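Local coordinates for putative dehydrogenase (Pseudomonas fluorescens, PDB 6UUG), which acts as the flavin-dependent methanesulfinate monooxygenase MsuC, the oxygenase of a two-component system in bacterial sulfur assimilation, built on an acyl-CoA dehydrogenase fold, at residues 206-211 and 216-221; 342-347 and 397-402. One frame throughout, in Å; residues are numbered along the deposited sequence.

Both contacts belong to one acyl-CoA dehydrogenase-type chain and lie in series: contact 1 closes before contact 2 opens, so they neither nest nor cross. From the N terminus, the chain passes through helices and then strands before reaching contact 1, where 206-211 meets 216-221 across four intervening residues, closing a short loop between strands 202-204 and 221-228 of the antiparallel sheet. The chain then enters the helical C-terminal part. Contact 2 closes a larger, mostly helical excursion of 49 residues, bringing helix 392-405 back against helix 333-360. With centres about 30 Å apart and nearest atoms about 15 Å apart, the two contacts do not touch; one joins the two arms of a beta-domain loop, the other packs two C-terminal helices together.

Contact 1. Residues 206-211 and 216-221; sequences NDWNNI and TDSGSA
The backbones of Trp208 and Gly219 approach to 3.9 Å between CA atoms, where the two arms of the loop joining antiparallel strands 202-204 and 221-228 come together in the beta domain of this acyl-CoA dehydrogenase-type fold. Neither segment is regular helix or strand. Gly219 suits this spot sterically: a CB on it would clash with Asp207 OD1 and Trp208 N, so glycine lets the arms close. Beside it, Asp207 OD1 accepts the hydrogen bond from Ser220 N at 2.8 Å through its syn lone pair, with a bent N-H...O angle of 146°. The first torsion of Asp207 (chi1 51°) sets its carboxylate between backbone N and carbonyl carbon, from where OD1 can reach across to the other arm.

Trp208 supplies most of the side-chain packing. With CG anti to the backbone N (chi1 178°), its indole turns one face to Ser218, whose CB sits over the six-membered ring in a CH-pi contact, 3.4 Å from the centroid and almost straight above it. The opposite face is met by Asn210 CB, displaced toward the rim, so the ring is sandwiched by residues of both arms. The indole nitrogen is satisfied within the intervening loop: Trp208 NE1 and Thr216 OG1 both hydrogen-bond to the carbonyl of Gln213. Ser218 OG is bonded to Ser169, and Asp217 OD1 to Thr56, which connects this arm to other parts of the chain. Ser218 O, above the ring plane on the same side as its own CB, lies 3.1 Å from Trp208 CE3.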
ATOM      1  N   ASN A 206     -16.316 -24.082 -27.944  1.00 74.42           N
ATOM      2  CA  ASN A 206     -16.182 -22.635 -28.108  1.00 79.67           C
ATOM      3  C   ASN A 206     -17.262 -21.902 -27.313  1.00 79.19           C
ATOM      4  O   ASN A 206     -17.950 -21.011 -27.814  1.00 82.71           O
ATOM      5  CB  ASN A 206     -16.219 -22.240 -29.587  1.00 80.91           C
ATOM      6  CG  ASN A 206     -15.290 -21.075 -29.905  1.00 79.09           C
ATOM      7  OD1 ASN A 206     -14.849 -20.347 -29.009  1.00 74.05           O
ATOM      8  ND2 ASN A 206     -14.989 -20.897 -31.188  1.00 75.35           N
ATOM      9  N   ASP A 207     -17.415 -22.312 -26.056  1.00 77.63           N
ATOM     10  CA  ASP A 207     -18.309 -21.670 -25.102  1.00 81.20           C
ATOM     11  C   ASP A 207     -17.578 -20.681 -24.202  1.00 79.98           C
ATOM     12  O   ASP A 207     -18.148 -20.233 -23.199  1.00 77.73           O
ATOM     13  CB  ASP A 207     -19.007 -22.729 -24.249  1.00 78.78           C
ATOM     14  CG  ASP A 207     -18.028 -23.715 -23.639  1.00 78.50           C
ATOM     15  OD1 ASP A 207     -17.028 -24.045 -24.314  1.00 73.78           O
ATOM     16  OD2 ASP A 207     -18.250 -24.151 -22.490  1.00 78.65           O
ATOM     17  N   TRP A 208     -16.332 -20.347 -24.530  1.00 74.28           N
ATOM     18  CA  TRP A 208     -15.537 -19.442 -23.711  1.00 70.63           C
ATOM     19  C   TRP A 208     -16.252 -18.108 -23.528  1.00 71.79           C
ATOM     20  O   TRP A 208     -16.530 -17.400 -24.502  1.00 70.86           O
ATOM     21  CB  TRP A 208     -14.169 -19.237 -24.357  1.00 65.76           C
ATOM     22  CG  TRP A 208     -13.286 -18.286 -23.614  1.00 60.72           C
ATOM     23  CD1 TRP A 208     -12.773 -17.105 -24.082  1.00 58.56           C
ATOM     24  CD2 TRP A 208     -12.806 -18.429 -22.269  1.00 61.33           C
ATOM     25  NE1 TRP A 208     -12.001 -16.507 -23.109  1.00 59.89           N
ATOM     26  CE2 TRP A 208     -12.004 -17.300 -21.988  1.00 63.89           C
ATOM     27  CE3 TRP A 208     -12.977 -19.399 -21.273  1.00 64.40           C
ATOM     28  CZ2 TRP A 208     -11.367 -17.122 -20.757  1.00 60.08           C
ATOM     29  CZ3 TRP A 208     -12.346 -19.218 -20.049  1.00 60.69           C
ATOM     30  CH2 TRP A 208     -11.555 -18.086 -19.801  1.00 61.37           C
ATOM     31  N   ASN A 209     -16.544 -17.769 -22.271  1.00 68.34           N
ATOM     32  CA  ASN A 209     -17.305 -16.563 -21.950  1.00 63.68           C
ATOM     33  C   ASN A 209     -16.766 -16.033 -20.622  1.00 60.16           C
ATOM     34  O   ASN A 209     -17.169 -16.500 -19.551  1.00 52.97           O
ATOM     35  CB  ASN A 209     -18.797 -16.869 -21.879  1.00 66.64           C
ATOM     36  CG  ASN A 209     -19.660 -15.631 -22.037  1.00 67.89           C
ATOM     37  OD1 ASN A 209     -19.251 -14.639 -22.650  1.00 65.85           O
ATOM     38  ND2 ASN A 209     -20.868 -15.682 -21.484  1.00 70.35           N
ATOM     39  N   ASN A 210     -15.862 -15.059 -20.699  1.00 59.25           N
ATOM     40  CA  ASN A 210     -15.129 -14.582 -19.535  1.00 55.04           C
ATOM     41  C   ASN A 210     -15.092 -13.058 -19.566  1.00 45.23           C
ATOM     42  O   ASN A 210     -15.320 -12.445 -20.611  1.00 46.44           O
ATOM     43  CB  ASN A 210     -13.722 -15.183 -19.528  1.00 50.04           C
ATOM     44  CG  ASN A 210     -13.051 -15.084 -18.186  1.00 52.33           C
ATOM     45  OD1 ASN A 210     -12.613 -14.006 -17.787  1.00 48.96           O
ATOM     46  ND2 ASN A 210     -12.941 -16.214 -17.483  1.00 46.29           N
ATOM     47  N   ILE A 211     -14.826 -12.438 -18.406  1.00 44.46           N
ATOM     48  CA  ILE A 211     -14.818 -10.972 -18.372  1.00 42.44           C
ATOM     49  C   ILE A 211     -13.570 -10.414 -19.045  1.00 38.12           C
ATOM     50  O   ILE A 211     -13.575  -9.267 -19.513  1.00 41.76           O
ATOM     51  CB  ILE A 211     -14.954 -10.430 -16.935  1.00 43.64           C
ATOM     52  CG1 ILE A 211     -13.767 -10.879 -16.075  1.00 49.87           C
ATOM     53  CG2 ILE A 211     -16.311 -10.829 -16.342  1.00 41.42           C
ATOM     54  CD1 ILE A 211     -13.359  -9.881 -15.001  1.00 47.80           C
ATOM     55  N   THR A 216      -9.576 -15.665 -26.631  1.00 45.78           N
ATOM     56  CA  THR A 216      -8.627 -16.772 -26.540  1.00 45.00           C
ATOM     57  C   THR A 216      -9.272 -18.144 -26.732  1.00 47.81           C
ATOM     58  O   THR A 216      -8.557 -19.152 -26.698  1.00 51.23           O
ATOM     59  CB  THR A 216      -7.897 -16.744 -25.189  1.00 46.16           C
ATOM     60  OG1 THR A 216      -8.855 -16.831 -24.118  1.00 46.36           O
ATOM     61  CG2 THR A 216      -7.092 -15.461 -25.049  1.00 35.85           C
ATOM     62  N   ASP A 217     -10.595 -18.215 -26.920  1.00 45.76           N
ATOM     63  CA  ASP A 217     -11.293 -19.484 -27.172  1.00 50.88           C
ATOM     64  C   ASP A 217     -11.028 -20.515 -26.074  1.00 55.35           C
ATOM     65  O   ASP A 217     -10.930 -21.712 -26.345  1.00 52.38           O
ATOM     66  CB  ASP A 217     -10.907 -20.070 -28.540  1.00 50.26           C
ATOM     67  CG  ASP A 217     -11.241 -19.146 -29.697  1.00 55.20           C
ATOM     68  OD1 ASP A 217     -12.369 -18.603 -29.725  1.00 56.36           O
ATOM     69  OD2 ASP A 217     -10.370 -18.965 -30.583  1.00 58.67           O
ATOM     70  N   SER A 218     -10.919 -20.064 -24.821  1.00 56.22           N
ATOM     71  CA  SER A 218     -10.507 -20.970 -23.748  1.00 58.73           C
ATOM     72  C   SER A 218     -11.673 -21.807 -23.225  1.00 63.47           C
ATOM     73  O   SER A 218     -11.732 -22.112 -22.027  1.00 64.47           O
ATOM     74  CB  SER A 218      -9.859 -20.193 -22.591  1.00 58.51           C
ATOM     75  OG  SER A 218      -8.626 -19.593 -22.965  1.00 55.63           O
ATOM     76  N   GLY A 219     -12.590 -22.200 -24.111  1.00 62.21           N
ATOM     77  CA  GLY A 219     -13.773 -22.948 -23.727  1.00 59.70           C
ATOM     78  C   GLY A 219     -13.554 -24.431 -23.504  1.00 61.65           C
ATOM     79  O   GLY A 219     -12.504 -24.842 -23.005  1.00 66.16           O
ATOM     80  N   SER A 220     -14.537 -25.246 -23.883  1.00 59.88           N
ATOM     81  CA  SER A 220     -14.559 -26.670 -23.580  1.00 61.41           C
ATOM     82  C   SER A 220     -14.332 -27.509 -24.829  1.00 57.74           C
ATOM     83  O   SER A 220     -14.486 -27.042 -25.962  1.00 58.17           O
ATOM     84  CB  SER A 220     -15.893 -27.075 -22.940  1.00 61.57           C
ATOM     85  OG  SER A 220     -15.936 -26.737 -21.567  1.00 72.68           O
ATOM     86  N   ALA A 221     -13.972 -28.772 -24.599  1.00 56.96           N
ATOM     87  CA  ALA A 221     -13.865 -29.769 -25.654  1.00 52.73           C
ATOM     88  C   ALA A 221     -14.357 -31.110 -25.129  1.00 55.32           C
ATOM     89  O   ALA A 221     -14.222 -31.417 -23.941  1.00 52.30           O
ATOM     90  CB  ALA A 221     -12.430 -29.913 -26.175  1.00 50.23           C
TER

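Contact 2. Residues 342-347 and 397-402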
ATOM      1  N   ALA A 342      13.860 -16.303 -10.804  1.00 26.37           N
ATOM      2  CA  ALA A 342      13.863 -15.016 -11.498  1.00 25.52           C
ATOM      3  C   ALA A 342      12.543 -14.762 -12.218  1.00 25.14           C
ATOM      4  O   ALA A 342      12.063 -13.620 -12.268  1.00 25.91           O
ATOM      5  CB  ALA A 342      15.025 -14.962 -12.500  1.00 24.96           C
ATOM      6  N   ILE A 343      11.960 -15.801 -12.822  1.00 24.43           N
ATOM      7  CA  ILE A 343      10.682 -15.649 -13.519  1.00 25.30           C
ATOM      8  C   ILE A 343       9.565 -15.362 -12.521  1.00 24.44           C
ATOM      9  O   ILE A 343       8.703 -14.497 -12.744  1.00 25.53           O
ATOM     10  CB  ILE A 343      10.363 -16.908 -14.349  1.00 25.53           C
ATOM     11  CG1 ILE A 343      11.315 -17.028 -15.545  1.00 24.73           C
ATOM     12  CG2 ILE A 343       8.905 -16.864 -14.829  1.00 26.25           C
ATOM     13  CD1 ILE A 343      11.332 -18.464 -16.174  1.00 26.39           C
ATOM     14  N   ALA A 344       9.533 -16.116 -11.422  1.00 25.35           N
ATOM     15  CA  ALA A 344       8.475 -15.891 -10.434  1.00 25.80           C
ATOM     16  C   ALA A 344       8.568 -14.501  -9.840  1.00 26.76           C
ATOM     17  O   ALA A 344       7.542 -13.862  -9.587  1.00 25.82           O
ATOM     18  CB  ALA A 344       8.545 -16.939  -9.322  1.00 26.63           C
ATOM     19  N   THR A 345       9.794 -14.008  -9.630  1.00 25.98           N
ATOM     20  CA  THR A 345       9.990 -12.652  -9.123  1.00 25.33           C
ATOM     21  C   THR A 345       9.413 -11.630 -10.095  1.00 26.10           C
ATOM     22  O   THR A 345       8.689 -10.708  -9.695  1.00 26.31           O
ATOM     23  CB  THR A 345      11.491 -12.410  -8.907  1.00 26.89           C
ATOM     24  OG1 THR A 345      11.981 -13.300  -7.893  1.00 26.78           O
ATOM     25  CG2 THR A 345      11.762 -10.984  -8.481  1.00 28.28           C
ATOM     26  N   ALA A 346       9.723 -11.790 -11.387  1.00 25.05           N
ATOM     27  CA  ALA A 346       9.176 -10.899 -12.412  1.00 27.12           C
ATOM     28  C   ALA A 346       7.657 -11.002 -12.500  1.00 26.03           C
ATOM     29  O   ALA A 346       6.968  -9.986 -12.677  1.00 27.32           O
ATOM     30  CB  ALA A 346       9.810 -11.212 -13.775  1.00 23.09           C
ATOM     31  N   LYS A 347       7.115 -12.220 -12.390  1.00 24.68           N
ATOM     32  CA  LYS A 347       5.672 -12.406 -12.499  1.00 26.45           C
ATOM     33  C   LYS A 347       4.933 -11.735 -11.351  1.00 25.70           C
ATOM     34  O   LYS A 347       3.881 -11.112 -11.569  1.00 27.34           O
ATOM     35  CB  LYS A 347       5.338 -13.904 -12.553  1.00 24.53           C
ATOM     36  CG  LYS A 347       3.887 -14.149 -13.013  1.00 28.01           C
ATOM     37  CD  LYS A 347       3.586 -15.611 -13.317  1.00 36.50           C
ATOM     38  CE  LYS A 347       2.083 -15.801 -13.580  1.00 42.67           C
ATOM     39  NZ  LYS A 347       1.523 -16.891 -12.749  1.00 39.33           N
ATOM     40  N   HIS A 397       4.967 -17.431  -1.305  1.00 29.12           N
ATOM     41  CA  HIS A 397       5.416 -18.521  -0.444  1.00 29.97           C
ATOM     42  C   HIS A 397       6.678 -19.177  -1.014  1.00 27.25           C
ATOM     43  O   HIS A 397       7.680 -19.347  -0.306  1.00 27.27           O
ATOM     44  CB  HIS A 397       4.264 -19.524  -0.291  1.00 26.56           C
ATOM     45  CG  HIS A 397       4.522 -20.620   0.703  1.00 30.11           C
ATOM     46  ND1 HIS A 397       5.377 -21.673   0.439  1.00 36.74           N
ATOM     47  CD2 HIS A 397       3.992 -20.864   1.926  1.00 34.19           C
ATOM     48  CE1 HIS A 397       5.386 -22.498   1.475  1.00 34.53           C
ATOM     49  NE2 HIS A 397       4.555 -22.032   2.389  1.00 36.79           N
ATOM     50  N   GLU A 398       6.653 -19.512  -2.309  1.00 29.99           N
ATOM     51  CA  GLU A 398       7.808 -20.126  -2.976  1.00 31.43           C
ATOM     52  C   GLU A 398       9.033 -19.210  -2.944  1.00 29.07           C
ATOM     53  O   GLU A 398      10.151 -19.648  -2.647  1.00 29.39           O
ATOM     54  CB  GLU A 398       7.421 -20.472  -4.423  1.00 38.29           C
ATOM     55  CG  GLU A 398       8.568 -20.922  -5.318  1.00 45.63           C
ATOM     56  CD  GLU A 398       8.268 -20.740  -6.810  1.00 50.61           C
ATOM     57  OE1 GLU A 398       7.144 -21.081  -7.240  1.00 52.42           O
ATOM     58  OE2 GLU A 398       9.168 -20.243  -7.541  1.00 46.99           O
ATOM     59  N   LEU A 399       8.844 -17.922  -3.262  1.00 27.71           N
ATOM     60  CA  LEU A 399       9.961 -16.987  -3.245  1.00 28.00           C
ATOM     61  C   LEU A 399      10.516 -16.787  -1.841  1.00 27.64           C
ATOM     62  O   LEU A 399      11.724 -16.582  -1.677  1.00 28.73           O
ATOM     63  CB  LEU A 399       9.526 -15.644  -3.850  1.00 29.31           C
ATOM     64  CG  LEU A 399       9.330 -15.643  -5.377  1.00 27.41           C
ATOM     65  CD1 LEU A 399       8.780 -14.297  -5.883  1.00 28.68           C
ATOM     66  CD2 LEU A 399      10.648 -15.961  -6.106  1.00 26.66           C
ATOM     67  N   GLY A 400       9.660 -16.831  -0.821  1.00 26.16           N
ATOM     68  CA  GLY A 400      10.161 -16.729   0.536  1.00 25.43           C
ATOM     69  C   GLY A 400      10.965 -17.953   0.913  1.00 26.15           C
ATOM     70  O   GLY A 400      11.948 -17.857   1.642  1.00 28.76           O
ATOM     71  N   ASP A 401      10.560 -19.117   0.409  1.00 30.60           N
ATOM     72  CA  ASP A 401      11.327 -20.325   0.691  1.00 33.30           C
ATOM     73  C   ASP A 401      12.735 -20.202   0.128  1.00 30.50           C
ATOM     74  O   ASP A 401      13.696 -20.664   0.745  1.00 30.98           O
ATOM     75  CB  ASP A 401      10.611 -21.542   0.120  1.00 31.36           C
ATOM     76  CG  ASP A 401      10.933 -22.838   0.875  1.00 44.27           C
ATOM     77  OD1 ASP A 401      11.332 -22.795   2.055  1.00 39.20           O
ATOM     78  OD2 ASP A 401      10.788 -23.911   0.258  1.00 48.20           O
ATOM     79  N   TRP A 402      12.881 -19.560  -1.035  1.00 29.76           N
ATOM     80  CA  TRP A 402      14.215 -19.265  -1.560  1.00 30.45           C
ATOM     81  C   TRP A 402      14.917 -18.195  -0.731  1.00 31.71           C
ATOM     82  O   TRP A 402      16.080 -18.344  -0.346  1.00 29.82           O
ATOM     83  CB  TRP A 402      14.135 -18.806  -3.020  1.00 28.12           C
ATOM     84  CG  TRP A 402      15.439 -18.228  -3.457  1.00 31.34           C
ATOM     85  CD1 TRP A 402      15.727 -16.911  -3.704  1.00 30.99           C
ATOM     86  CD2 TRP A 402      16.669 -18.943  -3.635  1.00 34.01           C
ATOM     87  NE1 TRP A 402      17.047 -16.772  -4.048  1.00 34.27           N
ATOM     88  CE2 TRP A 402      17.651 -18.003  -4.007  1.00 34.77           C
ATOM     89  CE3 TRP A 402      17.029 -20.289  -3.521  1.00 33.53           C
ATOM     90  CZ2 TRP A 402      18.980 -18.368  -4.267  1.00 38.40           C
ATOM     91  CZ3 TRP A 402      18.337 -20.651  -3.785  1.00 37.79           C
ATOM     92  CH2 TRP A 402      19.298 -19.694  -4.151  1.00 39.03           C
TER
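Leu399 has CG anti to its own carbonyl carbon (chi1 -73°), and an extended second torsion (175°) carries its two methyl branches onto Ala344 and Thr345. The setting is a helix-helix packing in the C-terminal helical region of the acyl-CoA dehydrogenase fold: helix 392-405 returns against helix 333-360. The local axes pass 10.3 Å apart with 132° between their N-to-C directions, an inclined, more nearly antiparallel arrangement, and 153 Å² is buried between 342-347 and 397-402, both sides summed. The nearest CA atoms, those of Thr345 and Leu399, are 7.3 Å apart.

The two branches of Leu399 divide the work. CD1 packs on the backbone of the opposing helix, 3.8 Å from Thr345 CA, whereas CD2 touches two side chains, at 4.0 Å from Ala344 CB and 3.5 Å from Thr345 OG1. The leucine and threonine side chains cross at about a right angle. Thr345 OG1 hydrogen-bonds to the carbonyl of Thr341, one turn back in its own helix. An alanine at Leu399 lacks both methyl branches, and the change would probably open a gap beside Ala344 and Thr345 and lose the apolar contact of CD2 with Ala344 CB. Leu399 also packs on Val305 of the third subunit, and Thr345 on Trp304 of that subunit, so the helix pair borders a subunit interface. Alongside the leucine, the extended side chain of Glu398 brings OE2 to 3.8 Å from Ala344 CB.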